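Local coordinates for multidrug resistance protein (Vibrio cholerae, PDB 1YC9) that forms an outer membrane efflux channel of the outer membrane factor family and could contribute to resistance against several toxic compounds, at residues A139-S144 / L429-G434; E179-N184 / N389-G394; R259-A264 / N346-Q351; T361-L366 / F423-A428; E374-Q379 / L409-A414. The protein carries 1 engineered substitution. All coordinates share one frame; numbering follows the deposited sequence. Where two conformers were deposited one is given.

From the N terminus, 139-144 and then 179-184, both on helix 117-183, open interactions 1 and 2. Interaction 3 closes first: helix 260-281 leads into strands 286-298 and 309-322, and helix 326-391 returns to lay 346-351 on 259-264. Farther along that helix, 361-366 and 374-379 open interactions 4 and 5. Interaction 2 closes next, at 389-394, so it crosses both 4 and 5 while containing 3. On helix 398-433 interaction 5 closes, then 4 around it, and finally 1, which encloses all the others. Interactions 4 and 5 join the consecutive helices 326-391 and 398-433; interaction 1 brings helix 117-183 to helix 398-433, and interaction 2 brings it to the end of helix 326-391.

Interaction 1 of 5, residues A139-S144 / L429-G434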
# COMPACT_ATOMS: atom_id res chain seq x y z
N ALA A 139 12.61 9.97 -6.63
CA ALA A 139 11.53 9.87 -7.61
C ALA A 139 12.09 9.81 -9.03
O ALA A 139 11.61 9.01 -9.86
CB ALA A 139 10.52 11.05 -7.50
N ARG A 140 13.11 10.61 -9.30
CA ARG A 140 13.77 10.52 -10.58
C ARG A 140 14.31 9.10 -10.80
O ARG A 140 14.16 8.53 -11.88
CB ARG A 140 14.92 11.50 -10.61
CG ARG A 140 15.54 11.65 -11.99
CD ARG A 140 16.95 12.17 -11.91
NE ARG A 140 17.42 12.77 -13.16
CZ ARG A 140 18.45 12.32 -13.86
NH1 ARG A 140 19.09 11.21 -13.50
NH2 ARG A 140 18.84 12.96 -14.95
N LEU A 141 14.94 8.54 -9.77
CA LEU A 141 15.50 7.19 -9.83
C LEU A 141 14.42 6.15 -10.06
O LEU A 141 14.62 5.19 -10.80
CB LEU A 141 16.24 6.88 -8.53
CG LEU A 141 17.49 5.99 -8.44
CD1 LEU A 141 17.31 4.83 -7.45
CD2 LEU A 141 18.14 5.59 -9.77
N MET A 142 13.27 6.33 -9.41
CA MET A 142 12.17 5.38 -9.52
C MET A 142 11.59 5.39 -10.93
O MET A 142 11.17 4.35 -11.45
CB MET A 142 11.08 5.70 -8.50
CG MET A 142 9.86 4.81 -8.60
SD MET A 142 8.66 5.12 -7.29
CE MET A 142 8.26 6.84 -7.60
N ILE A 143 11.57 6.56 -11.55
CA ILE A 143 11.12 6.71 -12.93
C ILE A 143 12.09 6.05 -13.92
O ILE A 143 11.71 5.22 -14.76
CB ILE A 143 10.91 8.20 -13.28
CG1 ILE A 143 9.71 8.75 -12.50
CG2 ILE A 143 10.63 8.41 -14.75
CD1 ILE A 143 9.65 10.26 -12.47
N SER A 144 13.37 6.40 -13.80
CA SER A 144 14.31 5.91 -14.78
C SER A 144 14.51 4.41 -14.62
O SER A 144 14.57 3.71 -15.61
CB SER A 144 15.64 6.67 -14.65
OG SER A 144 16.12 6.50 -13.34
N LEU A 429 22.04 -2.93 -9.36
CA LEU A 429 23.16 -2.29 -8.68
C LEU A 429 22.95 -0.78 -8.69
O LEU A 429 23.23 -0.12 -7.69
CB LEU A 429 24.48 -2.65 -9.39
CG LEU A 429 25.77 -1.95 -8.86
CD1 LEU A 429 26.03 -2.40 -7.45
CD2 LEU A 429 26.95 -2.32 -9.77
N ILE A 430 22.56 -0.23 -9.83
CA ILE A 430 22.37 1.18 -9.94
C ILE A 430 21.30 1.61 -8.96
O ILE A 430 21.47 2.56 -8.22
CB ILE A 430 22.01 1.56 -11.37
CG1 ILE A 430 23.27 1.45 -12.24
CG2 ILE A 430 21.45 2.92 -11.44
CD1 ILE A 430 23.05 1.68 -13.68
N HIS A 431 20.21 0.84 -8.91
CA HIS A 431 19.15 1.12 -7.94
C HIS A 431 19.63 1.03 -6.48
O HIS A 431 19.32 1.91 -5.66
CB HIS A 431 17.96 0.23 -8.23
CG HIS A 431 16.75 0.62 -7.46
ND1 HIS A 431 16.58 0.25 -6.15
CD2 HIS A 431 15.70 1.41 -7.78
CE1 HIS A 431 15.44 0.75 -5.71
NE2 HIS A 431 14.90 1.47 -6.68
N ALA A 432 20.42 0.03 -6.18
CA ALA A 432 20.87 -0.24 -4.82
C ALA A 432 21.82 0.84 -4.36
O ALA A 432 21.85 1.19 -3.18
CB ALA A 432 21.52 -1.57 -4.73
N LEU A 433 22.59 1.40 -5.29
CA LEU A 433 23.51 2.48 -4.97
C LEU A 433 22.80 3.83 -4.94
O LEU A 433 23.33 4.79 -4.45
CB LEU A 433 24.70 2.51 -5.95
CG LEU A 433 25.52 1.23 -5.99
CD1 LEU A 433 26.61 1.33 -7.08
CD2 LEU A 433 26.14 0.96 -4.65
N GLY A 434 21.57 3.90 -5.44
CA GLY A 434 20.78 5.12 -5.41
C GLY A 434 21.07 6.02 -6.58
O GLY A 434 20.77 7.20 -6.54
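Leu141 reaches from helix 117-183 to the C-terminal end of helix 398-433, in the helical part of the outer membrane factor fold, where it meets His431 and Gly434. Its CD1 lies 3.8 Å from His431 CD2 and 4.2 Å from the centroid of the imidazole, 30° off the ring normal: an off-centre CH-pi contact, the methyl approaching at a slant. The other touch runs through the branch point, with Leu141 CG 4.0 Å from Gly434 O, so the side chain rests between a ring and a backbone carbonyl.

What sets these groups in place is partly torsional. His431 holds its ring carbon CG opposite the backbone N (chi1 -170°), and this swing carries the imidazole toward Leu141. Leu141 itself deviates from the usual staggered rotamers in both torsions. Gly434 has left the helix with a positive phi of 86° in a Schellman motif: its N bonds back to His431 O at 3.0 Å and more weakly to Ile430 O. The turn leaves the glycine carbonyl beside the leucine, which meets it flank-on, with C and O about equally far from CG.

Farther out, Ala432 O accepts a hydrogen bond from Arg259 and the Ala432 side chain packs on Ile356 and Val359 of helix 326-391, while Ile430 touches Trp26. On the other helix Arg140 bonds to Ala24 O and Asn25 OD1.

No hydrogen bond or salt bridge joins the two segments. Dispersion and the CH-pi contact therefore carry their direct attraction, which depends on a single leucine meeting a ring and a helix end.

Interaction 2 of 5, residues E179-N184 / N389-G394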
# COMPACT_ATOMS: atom_id res chain seq x y z
N GLU A 179 7.11 -36.44 -42.63
CA GLU A 179 5.98 -36.64 -43.52
C GLU A 179 6.43 -37.28 -44.84
O GLU A 179 5.74 -38.15 -45.37
CB GLU A 179 5.27 -35.33 -43.79
CG GLU A 179 4.26 -34.97 -42.72
CD GLU A 179 3.35 -33.83 -43.14
OE1 GLU A 179 3.89 -32.79 -43.59
OE2 GLU A 179 2.11 -33.98 -43.05
N LYS A 180 7.56 -36.80 -45.39
CA LYS A 180 8.14 -37.37 -46.60
C LYS A 180 8.52 -38.84 -46.32
O LYS A 180 8.21 -39.74 -47.12
CB LYS A 180 9.34 -36.54 -47.08
N ARG A 181 9.10 -39.09 -45.15
CA ARG A 181 9.44 -40.44 -44.76
C ARG A 181 8.24 -41.35 -44.58
O ARG A 181 8.24 -42.48 -45.07
CB ARG A 181 10.25 -40.48 -43.49
CG ARG A 181 11.69 -40.01 -43.72
CD ARG A 181 12.53 -39.99 -42.47
NE ARG A 181 12.63 -41.29 -41.79
CZ ARG A 181 13.74 -42.01 -41.63
NH1 ARG A 181 14.90 -41.61 -42.12
NH2 ARG A 181 13.68 -43.15 -40.97
N TYR A 182 7.24 -40.87 -43.83
CA TYR A 182 6.03 -41.63 -43.61
C TYR A 182 5.38 -41.97 -44.98
O TYR A 182 4.89 -43.07 -45.18
CB TYR A 182 5.10 -40.82 -42.73
CG TYR A 182 3.71 -41.32 -42.67
CD1 TYR A 182 3.41 -42.50 -42.01
CD2 TYR A 182 2.67 -40.61 -43.27
CE1 TYR A 182 2.13 -42.97 -41.94
CE2 TYR A 182 1.36 -41.09 -43.21
CZ TYR A 182 1.11 -42.25 -42.54
OH TYR A 182 -0.15 -42.77 -42.46
N ALA A 183 5.39 -41.01 -45.89
CA ALA A 183 4.84 -41.18 -47.23
C ALA A 183 5.55 -42.32 -47.97
O ALA A 183 4.91 -43.04 -48.75
CB ALA A 183 4.95 -39.90 -48.05
N ASN A 184 6.85 -42.48 -47.71
CA ASN A 184 7.65 -43.52 -48.35
C ASN A 184 7.74 -44.80 -47.51
O ASN A 184 8.53 -45.66 -47.81
CB ASN A 184 9.06 -42.99 -48.71
CG ASN A 184 9.03 -41.88 -49.75
OD1 ASN A 184 8.24 -41.93 -50.69
ND2 ASN A 184 9.88 -40.87 -49.59
N ASN A 389 21.27 -36.49 -37.54
CA ASN A 389 22.12 -37.17 -38.54
C ASN A 389 21.77 -38.63 -38.57
O ASN A 389 21.43 -39.16 -39.63
CB ASN A 389 23.61 -37.04 -38.20
CG ASN A 389 24.16 -35.70 -38.53
OD1 ASN A 389 23.66 -35.00 -39.39
ND2 ASN A 389 25.24 -35.32 -37.84
N ARG A 390 21.77 -39.26 -37.40
CA ARG A 390 21.36 -40.64 -37.25
C ARG A 390 19.94 -40.88 -37.77
O ARG A 390 19.62 -41.96 -38.31
CB ARG A 390 21.46 -41.12 -35.79
CG ARG A 390 22.87 -41.51 -35.34
CD ARG A 390 23.01 -41.79 -33.85
NE ARG A 390 22.62 -43.13 -33.43
CZ ARG A 390 23.28 -44.26 -33.73
NH1 ARG A 390 24.38 -44.25 -34.48
NH2 ARG A 390 22.82 -45.41 -33.27
N TYR A 391 19.06 -39.90 -37.57
CA TYR A 391 17.70 -40.04 -38.08
C TYR A 391 17.71 -39.96 -39.63
O TYR A 391 17.15 -40.78 -40.29
CB TYR A 391 16.74 -39.01 -37.47
CG TYR A 391 15.31 -39.30 -37.86
CD1 TYR A 391 14.58 -40.26 -37.20
CD2 TYR A 391 14.73 -38.64 -38.93
CE1 TYR A 391 13.26 -40.55 -37.60
CE2 TYR A 391 13.42 -38.94 -39.33
CZ TYR A 391 12.69 -39.88 -38.66
OH TYR A 391 11.39 -40.17 -39.06
N GLN A 392 18.37 -38.97 -40.19
CA GLN A 392 18.43 -38.82 -41.64
C GLN A 392 19.12 -40.05 -42.29
O GLN A 392 19.21 -40.11 -43.52
CB GLN A 392 19.15 -37.51 -42.02
CG GLN A 392 18.39 -36.20 -41.63
CD GLN A 392 19.09 -34.90 -42.11
OE1 GLN A 392 20.21 -34.58 -41.68
NE2 GLN A 392 18.42 -34.16 -42.96
N GLY A 393 19.58 -41.01 -41.47
CA GLY A 393 20.20 -42.24 -41.93
C GLY A 393 19.69 -43.53 -41.29
O GLY A 393 20.33 -44.57 -41.39
N GLY A 394 18.55 -43.50 -40.63
CA GLY A 394 17.94 -44.74 -40.16
C GLY A 394 18.66 -45.55 -39.10
O GLY A 394 18.74 -46.77 -39.22
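A cation-pi contact between Arg181 and Tyr391 dominates. Arg181 CZ sits 4.2 Å from the centroid of the phenol ring, 27° off its normal and thus over the face, but the guanidinium is tilted 36° from the ring plane. The two side chains come from opposite directions. A bend at chi3 (58°) turns the arginine's end against the face of the ring.

Van der Waals contact extends the overlap: the aliphatic Arg181 CD is 3.4 Å from Tyr391 CE2, and at the near end of the guanidinium Arg181 NE is 3.4 Å from Tyr391 CZ. Gly394 N lies near the guanidinium plane, at its edge.

Among polar approaches, Arg181 NH1 is 3.0 Å from Tyr391 O without the angle of a hydrogen bond. That carbonyl instead accepts Gly394 N at 3.1 Å, part of the Schellman motif that ends helix 326-391. Arg181 NH2 donates weakly to Leu186 O in the turn following its own helix.

The contact joins the C-terminal ends of helices 117-183 and 326-391 at the end of the helical bundle. Tyr391 also packs on Leu177 and Leu178 of helix 117-183 and on Tyr398 and Val401 of helix 398-433, while Arg390 touches Thr188 of the second subunit.

Interaction 3 of 5, residues R259-A264 / N346-Q351; sequences RADITA and NGTLVQ
Ile262 and Thr348 bring the backbones closest, CA to CA 5.9 Å, where the short helical segments 260-264 and 346-351 run nearly antiparallel at 165° with their axes 9.2 Å apart. Thr348 CG2, anti to the backbone N, meets Asp261 OD1 at 3.5 Å and Ile262 CG1 at 3.7 Å, sliding past both side chains in the opposite direction. The hydroxyl faces elsewhere and bonds to Gln344 O, one turn back in its own helix.

Arg259, at the N-cap position, grips the Asp261 carboxylate side-on: NE bonds to OD2, and NH2 to OD1 at 2.7 Å with an angle of 167°. Both oxygens are met on their syn sides, and both acceptors lie close to the guanidinium plane. Ile262 N gives OD2 a further, weak bond. The second arm of the arginine, NH1, reaches a salt bridge with Glu355 of helix 326-391. A single water then crosses the gap, donating to Asp261 OD1 at 2.8 Å and to Thr348 O.

Here, in the helical barrel of the outer membrane factor fold, the start of helix 260-281 packs against helix 326-391, whose Asn346 and Val350 touch the second subunit. Between the segments the direct touches are van der Waals contacts of a methyl with an apolar carbon and a carboxylate oxygen, the polar link is carried by water, and Arg259, set between two carboxylates, probably keeps Asp261 ionised.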
# COMPACT_ATOMS: atom_id res chain seq x y z
N ARG A 259 22.24 7.17 -1.48
CA ARG A 259 20.87 6.69 -1.24
C ARG A 259 20.06 7.86 -0.72
O ARG A 259 20.20 8.27 0.45
CB ARG A 259 20.82 5.56 -0.23
CG ARG A 259 21.54 4.29 -0.64
CD ARG A 259 20.72 3.34 -1.40
NE ARG A 259 19.40 2.99 -0.82
CZ ARG A 259 18.80 1.82 -1.01
NH1 ARG A 259 19.44 0.85 -1.63
NH2 ARG A 259 17.61 1.59 -0.50
N ALA A 260 19.22 8.40 -1.60
CA ALA A 260 18.32 9.49 -1.23
C ALA A 260 17.32 9.06 -0.15
O ALA A 260 16.93 9.86 0.68
CB ALA A 260 17.59 10.02 -2.47
N ASP A 261 16.90 7.80 -0.12
CA ASP A 261 15.98 7.30 0.95
C ASP A 261 16.61 7.37 2.34
O ASP A 261 15.95 7.75 3.32
CB ASP A 261 15.43 5.91 0.65
CG ASP A 261 16.51 4.81 0.50
OD1 ASP A 261 16.19 3.60 0.65
OD2 ASP A 261 17.73 5.02 0.25
N ILE A 262 17.89 7.02 2.45
CA ILE A 262 18.61 7.14 3.71
C ILE A 262 18.74 8.62 4.07
O ILE A 262 18.53 9.00 5.22
CB ILE A 262 20.01 6.49 3.64
CG1 ILE A 262 19.86 4.98 3.48
CG2 ILE A 262 20.84 6.82 4.85
CD1 ILE A 262 21.15 4.23 3.19
N THR A 263 19.11 9.47 3.11
CA THR A 263 19.22 10.89 3.39
C THR A 263 17.89 11.45 3.90
O THR A 263 17.85 12.18 4.86
CB THR A 263 19.64 11.58 2.14
OG1 THR A 263 20.93 11.09 1.79
CG2 THR A 263 19.77 13.07 2.37
N ALA A 264 16.80 11.10 3.22
CA ALA A 264 15.48 11.62 3.59
C ALA A 264 15.13 11.19 4.99
O ALA A 264 14.69 12.00 5.79
CB ALA A 264 14.47 11.19 2.61
N ASN A 346 16.95 3.54 10.72
CA ASN A 346 17.67 2.30 10.93
C ASN A 346 17.19 1.25 9.98
O ASN A 346 18.00 0.56 9.35
CB ASN A 346 17.63 1.86 12.40
CG ASN A 346 18.56 2.75 13.32
OD1 ASN A 346 19.50 3.36 12.85
ND2 ASN A 346 18.28 2.78 14.62
N GLY A 347 15.86 1.15 9.79
CA GLY A 347 15.26 0.20 8.91
C GLY A 347 15.73 0.45 7.49
O GLY A 347 15.87 -0.50 6.69
N THR A 348 15.84 1.73 7.13
CA THR A 348 16.22 2.11 5.77
C THR A 348 17.65 1.70 5.52
O THR A 348 17.91 1.18 4.45
CB THR A 348 16.03 3.61 5.57
OG1 THR A 348 14.63 3.93 5.72
CG2 THR A 348 16.32 4.02 4.15
N LEU A 349 18.54 1.89 6.52
CA LEU A 349 19.91 1.44 6.43
C LEU A 349 19.96 -0.08 6.24
O LEU A 349 20.67 -0.60 5.39
CB LEU A 349 20.62 1.80 7.72
CG LEU A 349 22.10 1.58 7.76
CD1 LEU A 349 22.72 2.03 6.45
CD2 LEU A 349 22.66 2.38 8.91
N VAL A 350 19.18 -0.80 7.04
CA VAL A 350 19.17 -2.25 6.97
C VAL A 350 18.70 -2.71 5.60
O VAL A 350 19.33 -3.57 4.97
CB VAL A 350 18.30 -2.87 8.13
CG1 VAL A 350 18.03 -4.34 7.83
CG2 VAL A 350 18.97 -2.64 9.49
N GLN A 351 17.61 -2.15 5.12
CA GLN A 351 17.08 -2.49 3.84
C GLN A 351 18.04 -2.15 2.69
O GLN A 351 18.10 -2.92 1.73
CB GLN A 351 15.76 -1.80 3.58
CG GLN A 351 15.00 -2.35 2.34
CD GLN A 351 15.01 -3.92 2.10
OE1 GLN A 351 15.11 -4.83 3.06
NE2 GLN A 351 14.88 -4.26 0.79
O HOH W 1 15.87 1.21 1.98

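Interaction 4 of 5, residues T361-L366 / F423-A428; sequences TSSQAL and FSLDLA
Leu425 does most of the joining, and its conformation explains how. With CG beside the backbone N and anti to the carbonyl carbon (chi1 -74°), its two methyls fork against helix 326-391. CD1 lies on the backbone there, 3.6 Å from Ser362 O, and also reaches Leu366 CD2 at 4.1 Å. CD2 takes the side-chain carbon, resting 3.7 Å from Ser362 CB.

Leu366 is turned the other way at its first torsion (CG anti to N, -176°), and the two leucines meet aslant through one methyl each. The helical segments 361-366 and 423-428 run antiparallel at 153°, axes 10.1 Å apart. Ser362, Ser363 and Leu366 around Leu425 recall part of a knobs-into-holes socket, consistent with the predicted coiled coil that begins at Ser363. Such long antiparallel helices build the periplasmic alpha-helical barrel of outer membrane factors, a trimer here.

The two serines share a rotamer, OG beside N, yet use it differently. Ser363 OG bonds to Val359 O and also accepts a water's proton at 2.8 Å; the same water donates weakly to Leu425 O, linking the helices across the flank of the leucine. Ser362 presents its CB to Leu425, while its OG finds Glu211 OE2 of the second subunit. Phe423, directed away from helix 326-391, packs edge-to-face with Tyr30; Asp426, on the flank, forms a salt bridge with Arg244.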
# COMPACT_ATOMS: atom_id res chain seq x y z
N THR A 361 25.48 -10.77 -4.10
CA THR A 361 25.26 -12.20 -4.12
C THR A 361 24.93 -12.68 -5.52
O THR A 361 25.53 -13.65 -6.01
CB THR A 361 24.11 -12.55 -3.15
OG1 THR A 361 24.60 -12.43 -1.81
CG2 THR A 361 23.71 -13.96 -3.29
N SER A 362 24.01 -12.01 -6.18
CA SER A 362 23.52 -12.51 -7.43
C SER A 362 24.54 -12.25 -8.56
O SER A 362 24.67 -13.06 -9.48
CB SER A 362 22.17 -11.90 -7.76
OG SER A 362 21.19 -12.30 -6.79
N SER A 363 25.20 -11.12 -8.47
CA SER A 363 26.23 -10.75 -9.44
C SER A 363 27.36 -11.77 -9.41
O SER A 363 27.79 -12.23 -10.46
CB SER A 363 26.71 -9.32 -9.18
OG SER A 363 25.62 -8.47 -9.46
N GLN A 364 27.81 -12.14 -8.23
CA GLN A 364 28.85 -13.14 -8.05
C GLN A 364 28.42 -14.55 -8.51
O GLN A 364 29.23 -15.33 -9.00
CB GLN A 364 29.30 -13.20 -6.60
CG GLN A 364 30.02 -11.89 -6.15
CD GLN A 364 30.59 -11.96 -4.73
OE1 GLN A 364 31.63 -11.36 -4.46
NE2 GLN A 364 29.93 -12.69 -3.84
N ALA A 365 27.16 -14.90 -8.29
CA ALA A 365 26.66 -16.19 -8.76
C ALA A 365 26.45 -16.31 -10.29
O ALA A 365 26.41 -17.43 -10.81
CB ALA A 365 25.36 -16.54 -8.04
N LEU A 366 26.35 -15.20 -11.00
CA LEU A 366 25.77 -15.23 -12.32
C LEU A 366 26.68 -15.97 -13.30
O LEU A 366 26.20 -16.78 -14.09
CB LEU A 366 25.48 -13.83 -12.85
CG LEU A 366 24.77 -13.81 -14.20
CD1 LEU A 366 23.45 -14.59 -14.23
CD2 LEU A 366 24.50 -12.43 -14.65
N PHE A 423 21.90 -7.85 -17.39
CA PHE A 423 21.42 -6.50 -17.54
C PHE A 423 20.59 -6.10 -16.31
O PHE A 423 20.84 -5.05 -15.74
CB PHE A 423 20.63 -6.37 -18.83
CG PHE A 423 20.10 -4.98 -19.14
CD1 PHE A 423 20.74 -3.81 -18.74
CD2 PHE A 423 18.92 -4.86 -19.85
CE1 PHE A 423 20.25 -2.56 -19.11
CE2 PHE A 423 18.39 -3.61 -20.19
CZ PHE A 423 19.04 -2.45 -19.79
N SER A 424 19.67 -6.98 -15.89
CA SER A 424 18.85 -6.72 -14.73
C SER A 424 19.64 -6.47 -13.49
O SER A 424 19.29 -5.56 -12.71
CB SER A 424 17.85 -7.87 -14.52
OG SER A 424 16.89 -7.81 -15.58
N LEU A 425 20.69 -7.24 -13.29
CA LEU A 425 21.58 -7.08 -12.14
C LEU A 425 22.37 -5.79 -12.18
O LEU A 425 22.69 -5.21 -11.13
CB LEU A 425 22.50 -8.27 -11.94
CG LEU A 425 21.75 -9.48 -11.39
CD1 LEU A 425 22.68 -10.68 -11.38
CD2 LEU A 425 21.13 -9.18 -9.99
N ASP A 426 22.74 -5.35 -13.38
CA ASP A 426 23.44 -4.09 -13.50
C ASP A 426 22.48 -3.00 -13.08
O ASP A 426 22.84 -2.06 -12.37
CB ASP A 426 23.97 -3.86 -14.92
CG ASP A 426 25.08 -2.82 -14.94
OD1 ASP A 426 26.08 -3.05 -14.23
OD2 ASP A 426 25.01 -1.77 -15.59
N LEU A 427 21.23 -3.07 -13.55
CA LEU A 427 20.24 -2.12 -13.12
C LEU A 427 19.95 -2.19 -11.63
O LEU A 427 19.73 -1.17 -11.00
CB LEU A 427 18.94 -2.27 -13.94
CG LEU A 427 19.03 -2.09 -15.45
CD1 LEU A 427 17.66 -2.53 -16.10
CD2 LEU A 427 19.32 -0.64 -15.80
N ALA A 428 19.93 -3.39 -11.05
CA ALA A 428 19.71 -3.57 -9.62
C ALA A 428 20.84 -2.91 -8.80
O ALA A 428 20.63 -2.38 -7.72
CB ALA A 428 19.68 -5.01 -9.30
O HOH W 2 25.50 -5.99 -10.65

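Interaction 5 of 5, residues E374-Q379 / L409-A414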
# COMPACT_ATOMS: atom_id res chain seq x y z
N GLU A 374 25.37 -22.58 -20.54
CA GLU A 374 26.01 -22.63 -21.87
C GLU A 374 26.45 -24.06 -22.22
O GLU A 374 26.28 -24.51 -23.34
CB GLU A 374 27.23 -21.69 -21.98
CG GLU A 374 26.89 -20.23 -22.21
CD GLU A 374 28.06 -19.24 -22.12
OE1 GLU A 374 29.10 -19.53 -21.48
OE2 GLU A 374 27.89 -18.14 -22.66
N GLN A 375 27.06 -24.72 -21.27
CA GLN A 375 27.47 -26.11 -21.44
C GLN A 375 26.25 -27.02 -21.72
O GLN A 375 26.30 -27.87 -22.58
CB GLN A 375 28.24 -26.57 -20.23
CG GLN A 375 29.59 -25.82 -20.03
CD GLN A 375 30.22 -26.12 -18.71
OE1 GLN A 375 30.85 -25.24 -18.08
NE2 GLN A 375 30.05 -27.32 -18.26
N ALA A 376 25.13 -26.82 -21.02
CA ALA A 376 23.95 -27.62 -21.30
C ALA A 376 23.45 -27.33 -22.72
O ALA A 376 23.09 -28.25 -23.42
CB ALA A 376 22.82 -27.34 -20.28
N VAL A 377 23.45 -26.07 -23.13
CA VAL A 377 23.05 -25.72 -24.49
C VAL A 377 23.93 -26.45 -25.51
O VAL A 377 23.45 -27.14 -26.37
CB VAL A 377 23.09 -24.21 -24.73
CG1 VAL A 377 22.97 -23.84 -26.20
CG2 VAL A 377 21.94 -23.51 -23.94
N GLN A 378 25.22 -26.28 -25.39
CA GLN A 378 26.14 -26.86 -26.36
C GLN A 378 26.11 -28.36 -26.42
O GLN A 378 26.19 -28.93 -27.47
CB GLN A 378 27.55 -26.41 -26.04
CG GLN A 378 27.74 -25.02 -26.21
CD GLN A 378 29.20 -24.70 -26.40
OE1 GLN A 378 29.91 -24.58 -25.42
NE2 GLN A 378 29.63 -24.57 -27.68
N GLN A 379 26.01 -29.04 -25.28
CA GLN A 379 25.90 -30.49 -25.29
C GLN A 379 24.57 -30.96 -25.81
O GLN A 379 24.50 -31.97 -26.52
CB GLN A 379 26.15 -31.09 -23.93
CG GLN A 379 27.46 -30.74 -23.37
CD GLN A 379 28.59 -31.53 -23.94
OE1 GLN A 379 28.40 -32.39 -24.80
NE2 GLN A 379 29.78 -31.29 -23.39
N LEU A 409 15.97 -26.54 -26.63
CA LEU A 409 15.14 -25.38 -26.49
C LEU A 409 15.02 -24.94 -25.03
O LEU A 409 15.03 -23.77 -24.79
CB LEU A 409 13.74 -25.62 -27.08
CG LEU A 409 12.75 -24.43 -27.00
CD1 LEU A 409 13.35 -23.17 -27.61
CD2 LEU A 409 11.36 -24.74 -27.74
N ASN A 410 14.82 -25.85 -24.10
CA ASN A 410 14.67 -25.50 -22.69
C ASN A 410 15.95 -24.80 -22.20
O ASN A 410 15.88 -23.76 -21.56
CB ASN A 410 14.38 -26.73 -21.84
CG ASN A 410 12.97 -27.22 -22.01
OD1 ASN A 410 12.12 -26.45 -22.48
ND2 ASN A 410 12.72 -28.47 -21.66
N ASN A 411 17.10 -25.34 -22.60
CA ASN A 411 18.39 -24.79 -22.18
C ASN A 411 18.71 -23.46 -22.86
O ASN A 411 19.24 -22.58 -22.23
CB ASN A 411 19.52 -25.80 -22.38
CG ASN A 411 19.34 -27.06 -21.56
OD1 ASN A 411 18.89 -26.99 -20.45
ND2 ASN A 411 19.80 -28.19 -22.06
N GLN A 412 18.31 -23.29 -24.11
CA GLN A 412 18.50 -22.06 -24.82
C GLN A 412 17.69 -20.95 -24.19
O GLN A 412 18.16 -19.84 -24.06
CB GLN A 412 18.10 -22.19 -26.29
CG GLN A 412 19.07 -22.95 -27.14
CD GLN A 412 18.54 -23.16 -28.56
OE1 GLN A 412 17.31 -23.36 -28.79
NE2 GLN A 412 19.45 -23.11 -29.52
N ARG A 413 16.46 -21.25 -23.78
CA ARG A 413 15.66 -20.24 -23.12
C ARG A 413 16.23 -19.87 -21.77
O ARG A 413 16.27 -18.68 -21.42
CB ARG A 413 14.23 -20.72 -23.02
CG ARG A 413 13.65 -20.65 -24.41
CD ARG A 413 12.20 -20.93 -24.46
NE ARG A 413 11.42 -19.75 -24.11
CZ ARG A 413 10.11 -19.81 -23.86
NH1 ARG A 413 9.50 -20.98 -23.96
NH2 ARG A 413 9.42 -18.72 -23.51
N ALA A 414 16.69 -20.87 -21.02
CA ALA A 414 17.33 -20.65 -19.72
C ALA A 414 18.52 -19.76 -19.90
O ALA A 414 18.73 -18.82 -19.15
CB ALA A 414 17.69 -21.97 -19.05
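Val377 lays its CG2 methyl against the backbone of the opposing helix, 3.3 Å from Asn411 O and 3.6 Å from Gln412 N. The methyl gets there because CG2 sits beside its own backbone N while CG1 takes the position anti to it (chi1 168°). CG2 also touches Asn411 CB at 3.7 Å. The other branch, CG1, meets the CG methylene of Gln412 at 4.1 Å, the valine and the glutamine chain crossing at about a right angle.

From helix 398-433, Asn411 reaches back. Its CG lies anti to the carbonyl carbon, and the carboxamide is carried onto Ala376, where Asn411 ND2 is 3.6 Å from Ala376 CB. The same nitrogen is equally far from Ala376 O, and no hydrogen bond forms between them.

The backbones come close here, with Val377 and Asn411 CA atoms 5.3 Å apart; Ala376 contributes only a methyl. The axes of helical segments 374-379 and 409-414 approach to 8.5 Å while running antiparallel at 149°. Segment 374-379 falls in the predicted coiled coil 363-390, and the pair is part of the long alpha-helical barrel that characterises outer membrane factors.

Ala376 and Asn411 both face the second subunit as well, packing on its Ala197 and Ser201 respectively. Gln412 rests on Thr163 of helix 117-183; Arg413 bonds to Asn160 of that helix and forms a salt bridge with Glu205 of helix 189-223.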